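Local coordinates for DUF1214 domain-containing protein (Burkholderia cenocepacia, PDB 6ANS), which is of unknown function but carries two DUF1214 family regions and, in this crystal, binds a sodium ion, at residues G141-D146 and A235-Q240. Residues are numbered along the deposited sequence; the frame is centred on the assembly and turned at random.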
loop_
_atom_site.group_PDB
_atom_site.type_symbol
_atom_site.label_atom_id
_atom_site.label_comp_id
_atom_site.label_asym_id
_atom_site.label_seq_id
_atom_site.Cartn_x
_atom_site.Cartn_y
_atom_site.Cartn_z
ATOM N N GLY A 141 0.351 -23.202 -3.147
ATOM C CA GLY A 141 0.406 -22.822 -4.551
ATOM C C GLY A 141 0.325 -21.310 -4.687
ATOM O O GLY A 141 0.964 -20.558 -3.946
ATOM N N GLY A 142 -0.489 -20.858 -5.620
ATOM C CA GLY A 142 -0.705 -19.440 -5.849
ATOM C C GLY A 142 -1.119 -19.207 -7.281
ATOM O O GLY A 142 -0.854 -20.014 -8.176
ATOM N N TYR A 143 -1.797 -18.075 -7.506
ATOM C CA TYR A 143 -2.240 -17.769 -8.864
ATOM C C TYR A 143 -1.054 -17.738 -9.813
ATOM O O TYR A 143 -1.162 -18.184 -10.956
ATOM C CB TYR A 143 -2.988 -16.435 -8.930
ATOM C CG TYR A 143 -4.272 -16.369 -8.144
ATOM C CD1 TYR A 143 -4.953 -17.536 -7.740
ATOM C CD2 TYR A 143 -4.804 -15.134 -7.779
ATOM C CE1 TYR A 143 -6.137 -17.451 -6.994
ATOM C CE2 TYR A 143 -5.984 -15.042 -7.038
ATOM C CZ TYR A 143 -6.643 -16.191 -6.652
ATOM O OH TYR A 143 -7.799 -16.059 -5.935
ATOM N N GLU A 144 0.085 -17.204 -9.355
ATOM C CA GLU A 144 1.264 -17.114 -10.209
ATOM C C GLU A 144 1.877 -18.482 -10.494
ATOM O O GLU A 144 2.663 -18.598 -11.436
ATOM C CB GLU A 144 2.334 -16.210 -9.585
ATOM C CG GLU A 144 3.142 -16.857 -8.460
ATOM C CD GLU A 144 2.298 -17.195 -7.240
ATOM O OE1 GLU A 144 1.456 -16.369 -6.867
ATOM O OE2 GLU A 144 2.466 -18.289 -6.663
ATOM N N THR A 145 1.555 -19.505 -9.695
ATOM C CA THR A 145 2.179 -20.824 -9.843
ATOM C C THR A 145 1.254 -21.820 -10.539
ATOM O O THR A 145 1.534 -22.240 -11.665
ATOM C CB THR A 145 2.612 -21.376 -8.479
ATOM O OG1 THR A 145 3.574 -20.491 -7.891
ATOM C CG2 THR A 145 3.252 -22.749 -8.640
ATOM N N ASP A 146 0.154 -22.210 -9.882
ATOM C CA ASP A 146 -0.805 -23.150 -10.457
ATOM C C ASP A 146 -2.139 -22.501 -10.816
ATOM O O ASP A 146 -3.083 -23.212 -11.164
ATOM C CB ASP A 146 -1.056 -24.342 -9.518
ATOM C CG ASP A 146 -1.397 -23.928 -8.070
ATOM O OD1 ASP A 146 -1.652 -22.737 -7.773
ATOM O OD2 ASP A 146 -1.450 -24.837 -7.221
ATOM N N ALA A 235 5.491 -10.572 -11.235
ATOM C CA ALA A 235 5.067 -10.297 -12.609
ATOM C C ALA A 235 4.108 -11.363 -13.104
ATOM O O ALA A 235 3.102 -11.053 -13.753
ATOM C CB ALA A 235 6.283 -10.202 -13.553
ATOM N N GLN A 236 4.408 -12.632 -12.814
ATOM C CA GLN A 236 3.547 -13.716 -13.270
ATOM C C GLN A 236 2.210 -13.725 -12.537
ATOM O O GLN A 236 1.209 -14.182 -13.097
ATOM C CB GLN A 236 4.277 -15.056 -13.124
ATOM C CG GLN A 236 5.269 -15.312 -14.271
ATOM C CD GLN A 236 6.502 -16.069 -13.827
ATOM O OE1 GLN A 236 6.507 -16.703 -12.765
ATOM N NE2 GLN A 236 7.555 -16.034 -14.656
ATOM N N PHE A 237 2.177 -13.216 -11.299
ATOM C CA PHE A 237 0.913 -13.038 -10.587
ATOM C C PHE A 237 -0.026 -12.097 -11.338
ATOM O O PHE A 237 -1.227 -12.368 -11.439
ATOM C CB PHE A 237 1.181 -12.514 -9.173
ATOM C CG PHE A 237 -0.059 -12.366 -8.313
ATOM C CD1 PHE A 237 -0.503 -13.424 -7.513
ATOM C CD2 PHE A 237 -0.766 -11.164 -8.290
ATOM C CE1 PHE A 237 -1.637 -13.284 -6.704
ATOM C CE2 PHE A 237 -1.904 -11.015 -7.495
ATOM C CZ PHE A 237 -2.343 -12.078 -6.692
ATOM N N VAL A 238 0.493 -10.978 -11.854
ATOM C CA VAL A 238 -0.350 -10.041 -12.600
ATOM C C VAL A 238 -0.952 -10.725 -13.819
ATOM O O VAL A 238 -2.167 -10.666 -14.060
ATOM C CB VAL A 238 0.451 -8.796 -13.029
ATOM C CG1 VAL A 238 -0.413 -7.922 -13.929
ATOM C CG2 VAL A 238 0.913 -8.015 -11.826
ATOM N N GLU A 239 -0.108 -11.393 -14.601
ATOM C CA GLU A 239 -0.591 -12.032 -15.822
ATOM C C GLU A 239 -1.584 -13.140 -15.512
ATOM O O GLU A 239 -2.663 -13.205 -16.116
ATOM C CB GLU A 239 0.580 -12.590 -16.628
ATOM C CG GLU A 239 0.142 -13.350 -17.882
ATOM C CD GLU A 239 1.243 -13.445 -18.914
ATOM O OE1 GLU A 239 2.291 -14.037 -18.573
ATOM O OE2 GLU A 239 1.051 -12.970 -20.065
ATOM N N GLN A 240 -1.248 -14.016 -14.555
ATOM C CA GLN A 240 -2.108 -15.175 -14.286
ATOM C C GLN A 240 -3.401 -14.781 -13.580
ATOM O O GLN A 240 -4.457 -15.365 -13.847
ATOM C CB GLN A 240 -1.367 -16.230 -13.460
ATOM C CG GLN A 240 -0.180 -16.873 -14.156
ATOM C CD GLN A 240 -0.561 -17.509 -15.479
ATOM O OE1 GLN A 240 -1.578 -18.205 -15.583
ATOM N NE2 GLN A 240 0.257 -17.275 -16.502
#
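A short helical turn after strand 133-140 packs Tyr143 and Glu144 against Phe237 and Gln240 of the long helix 224-251, joining the end of strand 133-140, part of one of the two four-stranded antiparallel sheets, to the layer of helices. The approach is close: the CA atoms of Glu144 and Phe237 lie 4.1 Å apart. CB of Glu144 rests on the helix backbone, 3.5 Å from Phe237 N, leaving little room between the two main chains. With CG set between the backbone N and the carbonyl carbon (chi1 78°) and the chain bent again at chi2, the carboxylate folds back beside the Phe237 ring. Its OE1 meets the ring edge in plane, 3.6 Å from Phe237 CD1, and the two flat groups are nearly coplanar at 12°. Two further partners hold this carboxylate: Thr145 OG1 donates to Glu144 OE2 on its anti side over 2.8 Å, and His81 of helix 60-83 makes a weak hydrogen bond to OE1. On the tyrosine side, Tyr143 CD2 comes within 3.8 Å of Phe237 CE1. The ring planes are 21° apart, but centroids 5.9 Å apart show that the rings are slid past each other and barely overlap. Tyr143 OH is hydrogen-bonded to the carbonyl O of Val270, while Ala77 and Met80 pack on Phe237. Backbone oxygen Tyr143 O faces the aliphatic part of Gln240, 3.2 Å from its CB. Within the turn, Gly142 O accepts from both Thr145 N and Asp146 N, and Gly142 N donates to Asp146 OD1 from above the carboxylate plane. No hydrogen bond crosses between the two segments; cohesion here therefore rests on van der Waals packing, probably aided by electrostatic attraction between the carboxylate oxygen and the electropositive rim of the phenyl ring.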